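Local coordinates for REP-associated tyrosine transposase (Escherichia coli, PDB 4ER8), which binds hairpins formed by repetitive extragenic palindrome (REP) sequences and cleaves and recombines the mosaic elements that contain them, as a single-stranded DNA endonuclease, at residues T17-N22 and G160-S165; L27-Y32 and W132-F137; V54-H59 and I118-H123. One frame throughout, in Å; residues are numbered along the deposited sequence.

Contact 1: T17-N22 and G160-S165; sequences TVNLRN and GERIIS. With NI (nickel (II) ion), chain C; nucleotides of chain B.
In Arg162, chi1 (84°) puts CG between the backbone N and the carbonyl carbon and chi3 (-51°) turns NE back; the guanidinium beyond it lies by the carbonyls of Leu20 and Arg21. On strand 13-19, Thr17 has CG2 anti to its backbone N, and this methyl rests against the Gly160 carbonyl, 3.4 Å from CG2 to O. Arg162 NH2 makes a weak, strongly bent hydrogen bond to Leu20 O (2.6 Å), which lies oblique to the guanidinium plane. Arg21 O sits at the guanidinium edge, 3.2 Å from Arg162 NH2. The other terminal nitrogen, NH1, is held in a salt bridge by Glu58; an alanine in place of Arg162 would probably cost Glu58 its cationic partner and leave the tail less firmly tied to the loop after strand 13-19. Gly160 has no room for a side chain, since a CB would run into Thr17 CB. Gly160 O takes two bonds from DNA of chain B, from DG4 N2 (2.8 Å) and from DA3 N6 (3.0 Å). One residue on, Glu161 O receives DG4 N1 at 2.6 Å. As modelled, the Arg21 guanidinium lies over the base of DG5 of chain B, though its exact placement is doubtful. Glu161 leaves its backbone pointing away from strand 13-19, then grips nickel with both oxygens, OE1 at 2.3 Å and OE2 at 2.1 Å; OE2 is also hydrogen-bonded to the Tyr115 hydroxyl. This is a base-reading surface in which backbone carbonyls take the Watson-Crick N1 and N2 donors of a guanine, consistent with guide-sequence recognition, set directly beside the metal site of an HUH nuclease.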
loop_
_atom_site.group_PDB
_atom_site.type_symbol
_atom_site.label_atom_id
_atom_site.label_comp_id
_atom_site.label_asym_id
_atom_site.label_seq_id
_atom_site.Cartn_x
_atom_site.Cartn_y
_atom_site.Cartn_z
ATOM N N THR A 17 -3.832 3.504 1.823
ATOM C CA THR A 17 -4.648 2.782 0.850
ATOM C C THR A 17 -4.760 3.780 -0.274
ATOM O O THR A 17 -5.205 4.946 -0.072
ATOM C CB THR A 17 -6.070 2.449 1.387
ATOM O OG1 THR A 17 -5.999 1.427 2.402
ATOM C CG2 THR A 17 -6.949 1.890 0.272
ATOM N N VAL A 18 -4.299 3.371 -1.456
ATOM C CA VAL A 18 -4.396 4.218 -2.636
ATOM C C VAL A 18 -5.177 3.422 -3.697
ATOM O O VAL A 18 -4.854 2.258 -4.027
ATOM C CB VAL A 18 -3.040 4.588 -3.124
ATOM C CG1 VAL A 18 -3.132 5.244 -4.432
ATOM C CG2 VAL A 18 -2.295 5.469 -2.096
ATOM N N ASN A 19 -6.244 4.036 -4.189
ATOM C CA ASN A 19 -7.116 3.384 -5.129
ATOM C C ASN A 19 -7.018 4.016 -6.480
ATOM O O ASN A 19 -6.878 5.231 -6.623
ATOM C CB ASN A 19 -8.566 3.481 -4.690
ATOM C CG ASN A 19 -8.865 2.681 -3.439
ATOM O OD1 ASN A 19 -9.288 3.246 -2.442
ATOM N ND2 ASN A 19 -8.671 1.367 -3.487
ATOM N N LEU A 20 -7.105 3.156 -7.484
ATOM C CA LEU A 20 -7.314 3.577 -8.844
ATOM C C LEU A 20 -8.791 3.948 -8.901
ATOM O O LEU A 20 -9.644 3.279 -8.240
ATOM C CB LEU A 20 -7.017 2.415 -9.769
ATOM C CG LEU A 20 -5.990 2.696 -10.845
ATOM C CD1 LEU A 20 -4.872 3.581 -10.327
ATOM C CD2 LEU A 20 -5.459 1.393 -11.330
ATOM N N ARG A 21 -9.072 5.021 -9.648
ATOM C CA ARG A 21 -10.426 5.536 -9.888
ATOM C C ARG A 21 -11.395 4.483 -10.476
ATOM O O ARG A 21 -12.536 4.399 -10.056
ATOM C CB ARG A 21 -10.347 6.771 -10.795
ATOM C CG ARG A 21 -11.640 7.548 -10.921
ATOM C CD ARG A 21 -11.396 9.037 -10.980
ATOM N NE ARG A 21 -12.157 9.665 -9.902
ATOM C CZ ARG A 21 -11.885 10.867 -9.415
ATOM N NH1 ARG A 21 -10.892 11.592 -9.908
ATOM N NH2 ARG A 21 -12.592 11.340 -8.417
ATOM N N ASN A 22 -10.894 3.666 -11.405
ATOM C CA ASN A 22 -11.679 2.679 -12.186
ATOM C C ASN A 22 -11.645 1.227 -11.615
ATOM O O ASN A 22 -10.605 0.554 -11.603
ATOM C CB ASN A 22 -11.209 2.772 -13.664
ATOM C CG ASN A 22 -11.756 1.660 -14.573
ATOM O OD1 ASN A 22 -12.781 1.014 -14.313
ATOM N ND2 ASN A 22 -11.043 1.449 -15.674
ATOM N N GLY A 160 -9.840 2.391 4.280
ATOM C CA GLY A 160 -9.730 3.108 3.037
ATOM C C GLY A 160 -10.209 2.394 1.792
ATOM O O GLY A 160 -10.179 2.984 0.707
ATOM N N GLU A 161 -10.643 1.131 1.908
ATOM C CA GLU A 161 -11.191 0.428 0.718
ATOM C C GLU A 161 -12.329 1.198 0.011
ATOM O O GLU A 161 -13.131 1.915 0.648
ATOM C CB GLU A 161 -11.653 -0.997 1.026
ATOM C CG GLU A 161 -10.639 -1.907 1.757
ATOM C CD GLU A 161 -9.627 -2.578 0.854
ATOM O OE1 GLU A 161 -9.470 -2.191 -0.329
ATOM O OE2 GLU A 161 -8.957 -3.518 1.329
ATOM N N ARG A 162 -12.383 1.039 -1.318
ATOM C CA ARG A 162 -13.494 1.552 -2.110
ATOM C C ARG A 162 -14.818 0.949 -1.630
ATOM O O ARG A 162 -14.856 -0.206 -1.177
ATOM C CB ARG A 162 -13.254 1.340 -3.600
ATOM C CG ARG A 162 -13.627 0.014 -4.127
ATOM C CD ARG A 162 -12.780 -0.347 -5.373
ATOM N NE ARG A 162 -12.795 0.714 -6.352
ATOM C CZ ARG A 162 -11.805 0.991 -7.187
ATOM N NH1 ARG A 162 -10.689 0.283 -7.183
ATOM N NH2 ARG A 162 -11.939 2.006 -8.030
ATOM N N ILE A 163 -15.868 1.769 -1.675
ATOM C CA ILE A 163 -17.234 1.356 -1.353
ATOM C C ILE A 163 -17.624 0.143 -2.205
ATOM O O ILE A 163 -17.435 0.162 -3.429
ATOM C CB ILE A 163 -18.256 2.533 -1.561
ATOM C CG1 ILE A 163 -17.905 3.383 -2.794
ATOM C CG2 ILE A 163 -18.226 3.510 -0.375
ATOM C CD1 ILE A 163 -17.793 2.630 -4.236
ATOM N N ILE A 164 -18.122 -0.921 -1.563
ATOM C CA ILE A 164 -18.597 -2.106 -2.308
ATOM C C ILE A 164 -20.047 -1.890 -2.718
ATOM O O ILE A 164 -20.969 -1.951 -1.894
ATOM C CB ILE A 164 -18.385 -3.519 -1.575
ATOM C CG1 ILE A 164 -18.895 -3.528 -0.114
ATOM C CG2 ILE A 164 -16.912 -3.974 -1.645
ATOM C CD1 ILE A 164 -19.333 -4.923 0.408
ATOM N N SER A 165 -20.232 -1.594 -3.997
ATOM C CA SER A 165 -21.570 -1.478 -4.560
ATOM C C SER A 165 -21.776 -2.448 -5.747
ATOM O O SER A 165 -21.773 -3.682 -5.581
ATOM C CB SER A 165 -21.855 -0.015 -4.937
ATOM O OG SER A 165 -22.448 0.077 -6.224
HETATM NI NI NI C . -7.872 -3.810 -0.447
ATOM P P DG B 5 -14.821 11.136 -5.763
ATOM O OP1 DG B 5 -16.241 10.921 -6.163
ATOM O OP2 DG B 5 -13.750 10.788 -6.699
ATOM O "O5'" DG B 5 -14.503 12.629 -5.334
ATOM C "C5'" DG B 5 -13.157 13.006 -5.154
ATOM C "C4'" DG B 5 -12.926 14.265 -5.947
ATOM O "O4'" DG B 5 -12.813 13.904 -7.347
ATOM C "C3'" DG B 5 -14.034 15.331 -5.916
ATOM O "O3'" DG B 5 -13.417 16.558 -5.641
ATOM C "C2'" DG B 5 -14.565 15.370 -7.349
ATOM C "C1'" DG B 5 -13.311 15.004 -8.113
ATOM N N9 DG B 5 -13.359 14.463 -9.464
ATOM C C8 DG B 5 -12.497 14.821 -10.486
ATOM N N7 DG B 5 -12.683 14.102 -11.563
ATOM C C5 DG B 5 -13.720 13.214 -11.204
ATOM C C6 DG B 5 -14.387 12.201 -11.966
ATOM O O6 DG B 5 -14.178 11.883 -13.154
ATOM N N1 DG B 5 -15.377 11.512 -11.251
ATOM C C2 DG B 5 -15.691 11.759 -9.931
ATOM N N2 DG B 5 -16.673 10.993 -9.410
ATOM N N3 DG B 5 -15.104 12.722 -9.209
ATOM C C4 DG B 5 -14.138 13.413 -9.915
ATOM P P DG B 4 -15.302 12.376 1.108
ATOM O OP1 DG B 4 -15.062 13.826 0.956
ATOM O OP2 DG B 4 -16.562 11.815 1.640
ATOM O "O5'" DG B 4 -15.088 11.794 -0.358
ATOM C "C5'" DG B 4 -13.911 12.018 -1.085
ATOM C "C4'" DG B 4 -13.834 10.964 -2.173
ATOM O "O4'" DG B 4 -13.799 9.681 -1.494
ATOM C "C3'" DG B 4 -15.024 10.878 -3.136
ATOM O "O3'" DG B 4 -14.547 10.388 -4.356
ATOM C "C2'" DG B 4 -15.914 9.813 -2.496
ATOM C "C1'" DG B 4 -14.843 8.838 -2.028
ATOM N N9 DG B 4 -15.231 7.889 -0.966
ATOM C C8 DG B 4 -16.298 7.970 -0.106
ATOM N N7 DG B 4 -16.382 6.998 0.755
ATOM C C5 DG B 4 -15.282 6.207 0.451
ATOM C C6 DG B 4 -14.815 4.991 1.059
ATOM O O6 DG B 4 -15.342 4.377 2.019
ATOM N N1 DG B 4 -13.634 4.488 0.480
ATOM C C2 DG B 4 -12.985 5.109 -0.536
ATOM N N2 DG B 4 -11.897 4.480 -0.990
ATOM N N3 DG B 4 -13.404 6.242 -1.120
ATOM C C4 DG B 4 -14.558 6.744 -0.583
ATOM P P DA B 3 -13.680 11.968 6.529
ATOM O OP1 DA B 3 -13.187 13.096 5.736
ATOM O OP2 DA B 3 -14.869 12.282 7.330
ATOM O "O5'" DA B 3 -13.953 10.578 5.794
ATOM C "C5'" DA B 3 -12.982 9.947 4.988
ATOM C "C4'" DA B 3 -12.897 10.673 3.637
ATOM O "O4'" DA B 3 -11.859 10.083 2.825
ATOM C "C3'" DA B 3 -14.132 10.691 2.773
ATOM O "O3'" DA B 3 -14.049 11.829 2.012
ATOM C "C2'" DA B 3 -13.917 9.461 1.901
ATOM C "C1'" DA B 3 -12.406 9.549 1.650
ATOM N N9 DA B 3 -11.622 8.325 1.458
ATOM C C8 DA B 3 -11.791 7.098 2.038
ATOM N N7 DA B 3 -10.888 6.221 1.669
ATOM C C5 DA B 3 -10.081 6.914 0.778
ATOM C C6 DA B 3 -8.941 6.544 0.023
ATOM N N6 DA B 3 -8.349 5.314 0.024
ATOM N N1 DA B 3 -8.388 7.519 -0.723
ATOM C C2 DA B 3 -8.942 8.721 -0.727
ATOM N N3 DA B 3 -10.013 9.164 -0.086
ATOM C C4 DA B 3 -10.522 8.206 0.662
#

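Contact 2: L27-Y32 and W132-F137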
loop_
_atom_site.group_PDB
_atom_site.type_symbol
_atom_site.label_atom_id
_atom_site.label_comp_id
_atom_site.label_asym_id
_atom_site.label_seq_id
_atom_site.Cartn_x
_atom_site.Cartn_y
_atom_site.Cartn_z
ATOM N N LEU A 27 -4.486 -2.096 -14.393
ATOM C CA LEU A 27 -3.331 -1.333 -14.642
ATOM C C LEU A 27 -2.196 -1.495 -13.607
ATOM O O LEU A 27 -1.036 -1.489 -13.981
ATOM C CB LEU A 27 -3.777 0.112 -14.762
ATOM C CG LEU A 27 -2.643 1.077 -15.068
ATOM C CD1 LEU A 27 -2.421 1.207 -16.600
ATOM C CD2 LEU A 27 -2.967 2.382 -14.450
ATOM N N LEU A 28 -2.488 -1.616 -12.312
ATOM C CA LEU A 28 -1.398 -1.643 -11.320
ATOM C C LEU A 28 -0.666 -2.986 -11.420
ATOM O O LEU A 28 0.492 -3.157 -11.014
ATOM C CB LEU A 28 -1.898 -1.376 -9.898
ATOM C CG LEU A 28 -2.481 -0.007 -9.536
ATOM C CD1 LEU A 28 -2.665 0.137 -8.025
ATOM C CD2 LEU A 28 -1.609 1.108 -10.078
ATOM N N THR A 29 -1.368 -3.932 -12.011
ATOM C CA THR A 29 -0.870 -5.254 -12.148
ATOM C C THR A 29 -0.134 -5.380 -13.490
ATOM O O THR A 29 1.083 -5.620 -13.514
ATOM C CB THR A 29 -2.023 -6.214 -11.918
ATOM O OG1 THR A 29 -1.754 -6.913 -10.700
ATOM C CG2 THR A 29 -2.228 -7.201 -13.082
ATOM N N THR A 30 -0.868 -5.153 -14.582
ATOM C CA THR A 30 -0.330 -5.152 -15.935
ATOM C C THR A 30 0.974 -4.339 -15.989
ATOM O O THR A 30 2.018 -4.852 -16.413
ATOM C CB THR A 30 -1.417 -4.642 -16.918
ATOM O OG1 THR A 30 -2.515 -5.576 -16.920
ATOM C CG2 THR A 30 -0.881 -4.465 -18.345
ATOM N N GLN A 31 0.938 -3.106 -15.492
ATOM C CA GLN A 31 2.130 -2.278 -15.465
ATOM C C GLN A 31 2.838 -2.340 -14.134
ATOM O O GLN A 31 3.430 -1.355 -13.672
ATOM C CB GLN A 31 1.788 -0.839 -15.806
ATOM C CG GLN A 31 1.308 -0.650 -17.233
ATOM C CD GLN A 31 2.221 -1.326 -18.240
ATOM O OE1 GLN A 31 1.739 -2.010 -19.145
ATOM N NE2 GLN A 31 3.548 -1.159 -18.078
ATOM N N TYR A 32 2.820 -3.513 -13.529
ATOM C CA TYR A 32 3.555 -3.698 -12.291
ATOM C C TYR A 32 4.932 -3.010 -12.291
ATOM O O TYR A 32 5.337 -2.378 -11.307
ATOM C CB TYR A 32 3.714 -5.183 -11.992
ATOM C CG TYR A 32 4.178 -5.447 -10.580
ATOM C CD1 TYR A 32 3.612 -4.765 -9.498
ATOM C CD2 TYR A 32 5.173 -6.389 -10.317
ATOM C CE1 TYR A 32 4.034 -5.011 -8.200
ATOM C CE2 TYR A 32 5.591 -6.647 -9.023
ATOM C CZ TYR A 32 5.024 -5.952 -7.970
ATOM O OH TYR A 32 5.443 -6.211 -6.693
ATOM N N TRP A 132 -0.435 -14.962 -4.353
ATOM C CA TRP A 132 -0.282 -13.613 -4.905
ATOM C C TRP A 132 1.156 -13.116 -4.906
ATOM O O TRP A 132 1.747 -12.901 -3.833
ATOM C CB TRP A 132 -1.170 -12.611 -4.167
ATOM C CG TRP A 132 -1.394 -11.323 -4.908
ATOM C CD1 TRP A 132 -0.852 -10.085 -4.618
ATOM C CD2 TRP A 132 -2.227 -11.128 -6.055
ATOM N NE1 TRP A 132 -1.297 -9.137 -5.519
ATOM C CE2 TRP A 132 -2.142 -9.745 -6.412
ATOM C CE3 TRP A 132 -3.027 -11.979 -6.827
ATOM C CZ2 TRP A 132 -2.832 -9.207 -7.507
ATOM C CZ3 TRP A 132 -3.733 -11.423 -7.933
ATOM C CH2 TRP A 132 -3.622 -10.061 -8.251
ATOM N N PRO A 133 1.725 -12.935 -6.112
ATOM C CA PRO A 133 3.110 -12.488 -6.263
ATOM C C PRO A 133 3.318 -11.009 -6.074
ATOM O O PRO A 133 4.446 -10.570 -5.916
ATOM C CB PRO A 133 3.436 -12.841 -7.712
ATOM C CG PRO A 133 2.111 -12.922 -8.405
ATOM C CD PRO A 133 1.187 -13.492 -7.369
ATOM N N PHE A 134 2.239 -10.240 -6.108
ATOM C CA PHE A 134 2.368 -8.784 -6.160
ATOM C C PHE A 134 2.394 -8.167 -4.772
ATOM O O PHE A 134 1.536 -7.342 -4.441
ATOM C CB PHE A 134 1.220 -8.193 -6.982
ATOM C CG PHE A 134 1.239 -8.603 -8.416
ATOM C CD1 PHE A 134 0.245 -9.425 -8.930
ATOM C CD2 PHE A 134 2.274 -8.194 -9.260
ATOM C CE1 PHE A 134 0.261 -9.845 -10.272
ATOM C CE2 PHE A 134 2.313 -8.599 -10.621
ATOM C CZ PHE A 134 1.307 -9.433 -11.120
ATOM N N SER A 135 3.356 -8.558 -3.950
ATOM C CA SER A 135 3.449 -7.994 -2.613
ATOM C C SER A 135 4.804 -8.254 -1.979
ATOM O O SER A 135 5.621 -8.963 -2.548
ATOM C CB SER A 135 2.383 -8.604 -1.738
ATOM O OG SER A 135 2.743 -9.913 -1.428
ATOM N N THR A 136 5.025 -7.701 -0.791
ATOM C CA THR A 136 6.238 -7.960 -0.052
ATOM C C THR A 136 6.147 -9.231 0.827
ATOM O O THR A 136 7.030 -9.495 1.678
ATOM C CB THR A 136 6.564 -6.796 0.838
ATOM O OG1 THR A 136 5.505 -6.620 1.795
ATOM C CG2 THR A 136 6.734 -5.565 -0.011
ATOM N N PHE A 137 5.079 -10.007 0.630
ATOM C CA PHE A 137 4.896 -11.214 1.434
ATOM C C PHE A 137 6.093 -12.135 1.295
ATOM O O PHE A 137 6.721 -12.501 2.275
ATOM C CB PHE A 137 3.635 -11.942 1.043
ATOM C CG PHE A 137 3.408 -13.203 1.818
ATOM C CD1 PHE A 137 3.077 -13.157 3.182
ATOM C CD2 PHE A 137 3.464 -14.443 1.183
ATOM C CE1 PHE A 137 2.823 -14.329 3.899
ATOM C CE2 PHE A 137 3.229 -15.619 1.894
ATOM C CZ PHE A 137 2.907 -15.556 3.248
#
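A T-shaped aromatic pair, Phe134 on Tyr32, ties the start of helix 32-45 to the loop that joins helix 106-122 to helix 137-142. The edge of Phe134 is turned to the face of Tyr32, with the ring planes at 77° and the centroids 4.7 Å apart. Phe134 CD2 stands over the middle of the tyrosine ring, 3.4 Å above its plane. Tyr32 carries CG anti to the backbone N (chi1 -167°), which directs CG toward Phe134; the two side chains slide past each other in opposite directions. Thr29 comes in from another direction, crossing Phe134 at about a right angle, and its OG1 lies over one ring face near the rim, 3.6 Å from Phe134 CE1. Pro133 CG lies against the opposite face, so the phenyl ring is sandwiched between its own neighbour and the short helix 27-30. Phe134 CD1 in turn sits 3.3 Å above the indole plane of Trp132, toward that ring's rim. The backbone turns sharply here: Phe134 is the centre of an inverse gamma turn. Just beyond it, Ser135 OG accepts from Phe137 N at 3.1 Å, an ST turn leading into helix 137-142. Backbone bonds from Phe134 to Val55 and from Thr136 to Trp53 lay the loop beside the outermost strand 49-55, and Trp132 NE1 adds a bond to Val55 O. Tyr32 and Leu28 also pack on Val55, so helices 27-30 and 32-45 and the loop meet at this one sheet edge.

Contact 3: V54-H59 and I118-H123. With NI (nickel (II) ion), chain C.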
loop_
_atom_site.group_PDB
_atom_site.type_symbol
_atom_site.label_atom_id
_atom_site.label_comp_id
_atom_site.label_asym_id
_atom_site.label_seq_id
_atom_site.Cartn_x
_atom_site.Cartn_y
_atom_site.Cartn_z
ATOM N N VAL A 54 1.040 -4.352 -0.531
ATOM C CA VAL A 54 0.444 -5.129 -1.622
ATOM C C VAL A 54 0.047 -4.220 -2.770
ATOM O O VAL A 54 -0.376 -3.073 -2.575
ATOM C CB VAL A 54 -0.901 -5.768 -1.302
ATOM C CG1 VAL A 54 -0.757 -7.165 -0.886
ATOM C CG2 VAL A 54 -1.713 -4.911 -0.347
ATOM N N VAL A 55 0.098 -4.778 -3.964
ATOM C CA VAL A 55 -0.511 -4.150 -5.109
ATOM C C VAL A 55 -1.622 -5.045 -5.632
ATOM O O VAL A 55 -1.431 -6.229 -5.882
ATOM C CB VAL A 55 0.491 -4.005 -6.208
ATOM C CG1 VAL A 55 -0.173 -3.316 -7.416
ATOM C CG2 VAL A 55 1.720 -3.258 -5.683
ATOM N N LEU A 56 -2.787 -4.469 -5.819
ATOM C CA LEU A 56 -3.839 -5.236 -6.404
ATOM C C LEU A 56 -3.976 -4.688 -7.808
ATOM O O LEU A 56 -3.260 -3.730 -8.154
ATOM C CB LEU A 56 -5.103 -5.183 -5.544
ATOM C CG LEU A 56 -4.716 -6.043 -4.322
ATOM C CD1 LEU A 56 -4.459 -5.212 -3.068
ATOM C CD2 LEU A 56 -5.692 -7.168 -4.042
ATOM N N PRO A 57 -4.826 -5.309 -8.645
ATOM C CA PRO A 57 -4.888 -4.776 -9.999
ATOM C C PRO A 57 -5.335 -3.336 -9.996
ATOM O O PRO A 57 -4.827 -2.551 -10.792
ATOM C CB PRO A 57 -5.933 -5.653 -10.681
ATOM C CG PRO A 57 -6.037 -6.892 -9.802
ATOM C CD PRO A 57 -5.788 -6.402 -8.423
ATOM N N GLU A 58 -6.224 -2.967 -9.076
ATOM C CA GLU A 58 -6.786 -1.599 -9.070
ATOM C C GLU A 58 -6.652 -0.749 -7.797
ATOM O O GLU A 58 -7.319 0.276 -7.702
ATOM C CB GLU A 58 -8.266 -1.621 -9.486
ATOM C CG GLU A 58 -9.078 -2.755 -8.849
ATOM C CD GLU A 58 -8.965 -2.784 -7.347
ATOM O OE1 GLU A 58 -8.299 -3.691 -6.804
ATOM O OE2 GLU A 58 -9.538 -1.901 -6.694
ATOM N N HIS A 59 -5.817 -1.145 -6.839
ATOM C CA HIS A 59 -5.563 -0.355 -5.626
ATOM C C HIS A 59 -4.440 -1.012 -4.867
ATOM O O HIS A 59 -4.025 -2.128 -5.205
ATOM C CB HIS A 59 -6.822 -0.254 -4.741
ATOM C CG HIS A 59 -7.121 -1.469 -3.909
ATOM N ND1 HIS A 59 -7.547 -2.667 -4.447
ATOM C CD2 HIS A 59 -7.134 -1.641 -2.561
ATOM C CE1 HIS A 59 -7.792 -3.527 -3.465
ATOM N NE2 HIS A 59 -7.529 -2.933 -2.311
ATOM N N ILE A 118 -3.203 -10.520 3.652
ATOM C CA ILE A 118 -4.475 -11.207 3.447
ATOM C C ILE A 118 -5.321 -10.592 2.346
ATOM O O ILE A 118 -6.248 -11.205 1.829
ATOM C CB ILE A 118 -5.300 -11.210 4.724
ATOM C CG1 ILE A 118 -4.819 -12.331 5.632
ATOM C CG2 ILE A 118 -6.763 -11.433 4.448
ATOM C CD1 ILE A 118 -5.134 -12.050 7.114
ATOM N N ASN A 119 -5.016 -9.362 1.998
ATOM C CA ASN A 119 -5.929 -8.622 1.168
ATOM C C ASN A 119 -6.276 -9.333 -0.164
ATOM O O ASN A 119 -7.453 -9.439 -0.539
ATOM C CB ASN A 119 -5.378 -7.238 0.919
ATOM C CG ASN A 119 -6.435 -6.236 0.857
ATOM O OD1 ASN A 119 -6.424 -5.355 -0.002
ATOM N ND2 ASN A 119 -7.393 -6.347 1.770
ATOM N N PRO A 120 -5.249 -9.846 -0.867
ATOM C CA PRO A 120 -5.565 -10.463 -2.175
ATOM C C PRO A 120 -6.656 -11.504 -2.026
ATOM O O PRO A 120 -7.411 -11.781 -2.985
ATOM C CB PRO A 120 -4.257 -11.101 -2.580
ATOM C CG PRO A 120 -3.204 -10.144 -1.977
ATOM C CD PRO A 120 -3.798 -9.686 -0.644
ATOM N N VAL A 121 -6.773 -12.047 -0.813
ATOM C CA VAL A 121 -7.718 -13.132 -0.553
ATOM C C VAL A 121 -9.049 -12.512 -0.237
ATOM O O VAL A 121 -10.042 -12.888 -0.821
ATOM C CB VAL A 121 -7.232 -14.082 0.579
ATOM C CG1 VAL A 121 -8.354 -14.962 1.142
ATOM C CG2 VAL A 121 -6.116 -14.925 0.086
ATOM N N LYS A 122 -9.081 -11.553 0.670
ATOM C CA LYS A 122 -10.322 -10.785 0.902
ATOM C C LYS A 122 -10.948 -10.287 -0.409
ATOM O O LYS A 122 -12.146 -10.240 -0.531
ATOM C CB LYS A 122 -10.058 -9.595 1.848
ATOM C CG LYS A 122 -11.231 -8.643 2.061
ATOM C CD LYS A 122 -10.796 -7.326 2.738
ATOM C CE LYS A 122 -11.999 -6.488 3.184
ATOM N NZ LYS A 122 -12.858 -7.099 4.265
ATOM N N HIS A 123 -10.141 -9.935 -1.396
ATOM C CA HIS A 123 -10.700 -9.323 -2.575
ATOM C C HIS A 123 -11.128 -10.360 -3.630
ATOM O O HIS A 123 -11.721 -10.003 -4.671
ATOM C CB HIS A 123 -9.735 -8.298 -3.157
ATOM C CG HIS A 123 -9.664 -7.017 -2.379
ATOM N ND1 HIS A 123 -10.752 -6.183 -2.207
ATOM C CD2 HIS A 123 -8.616 -6.396 -1.778
ATOM C CE1 HIS A 123 -10.381 -5.112 -1.520
ATOM N NE2 HIS A 123 -9.091 -5.220 -1.243
HETATM NI NI NI C . -7.872 -3.810 -0.447
#
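His59 and His123 reach toward each other tip to tip, the edge of the first ring turned to the face of the second with their planes at 84°. The two NE2 atoms come within 3.0 Å of each other because both bind the same nickel ion, and no hydrogen bond joins them. His59 NE2 stands 2.1 Å from the metal and His123 NE2 2.0 Å. Asn119, one helical turn before His123, adds OD1 at 2.2 Å, so the segment 118-123 gives two ligands. His59 carries CG between its backbone N and carbonyl carbon (chi1 78°), which points CG toward the nickel. The far side of its ring is held by Glu58: His59 ND1 donates to Glu58 OE1 on the syn side of the carboxylate, 2.7 Å away with an N-H...O angle of 155°, from somewhat out of the carboxylate plane. That bond lies close to the imidazole plane, which fixes the rotation of the ring and leaves NE2 to the metal; the carboxylate would also be expected to polarise the imidazole. His59 and His61, separated by one hydrophobic residue, form the HUH motif of this nuclease family, and His61 and Glu161 complete the nickel site. Leu56 packs against these ligands, crossing both Asn119 and His123 at about a right angle. Its CD1 lies against one face of His59, near the rim and 3.7 Å above the ring plane, while CD2 meets His123 CD2 at 3.8 Å and also touches Pro120 CA. The proline sits where the helix kinks, and its CD packs on Val54 CG1 (4.0 Å), one of the last side chains of strand 49-55.

How the contacts relate
Contact 3 lies between the other two, its centre 11 Å from that of contact 1 and 9 Å from that of contact 2, while contacts 1 and 2 are 16 Å apart. Contacts 1 and 3 share the nickel ion, and Arg162 NH1 reaches Glu58 OE2 at 2.5 Å, so the DNA-reading tail is tied to the residue that orients a metal ligand. Toward contact 2 the ties are Leu28 N to Pro57 O and Trp132 CD1 against Pro120 CG (3.5 Å). Contact 2 itself stays outside the site, with the Trp132 side chain about 10 Å from nickel. Leu20 CD2 packs on Leu28 CG (3.7 Å), joining contact 1 directly to helix 27-30.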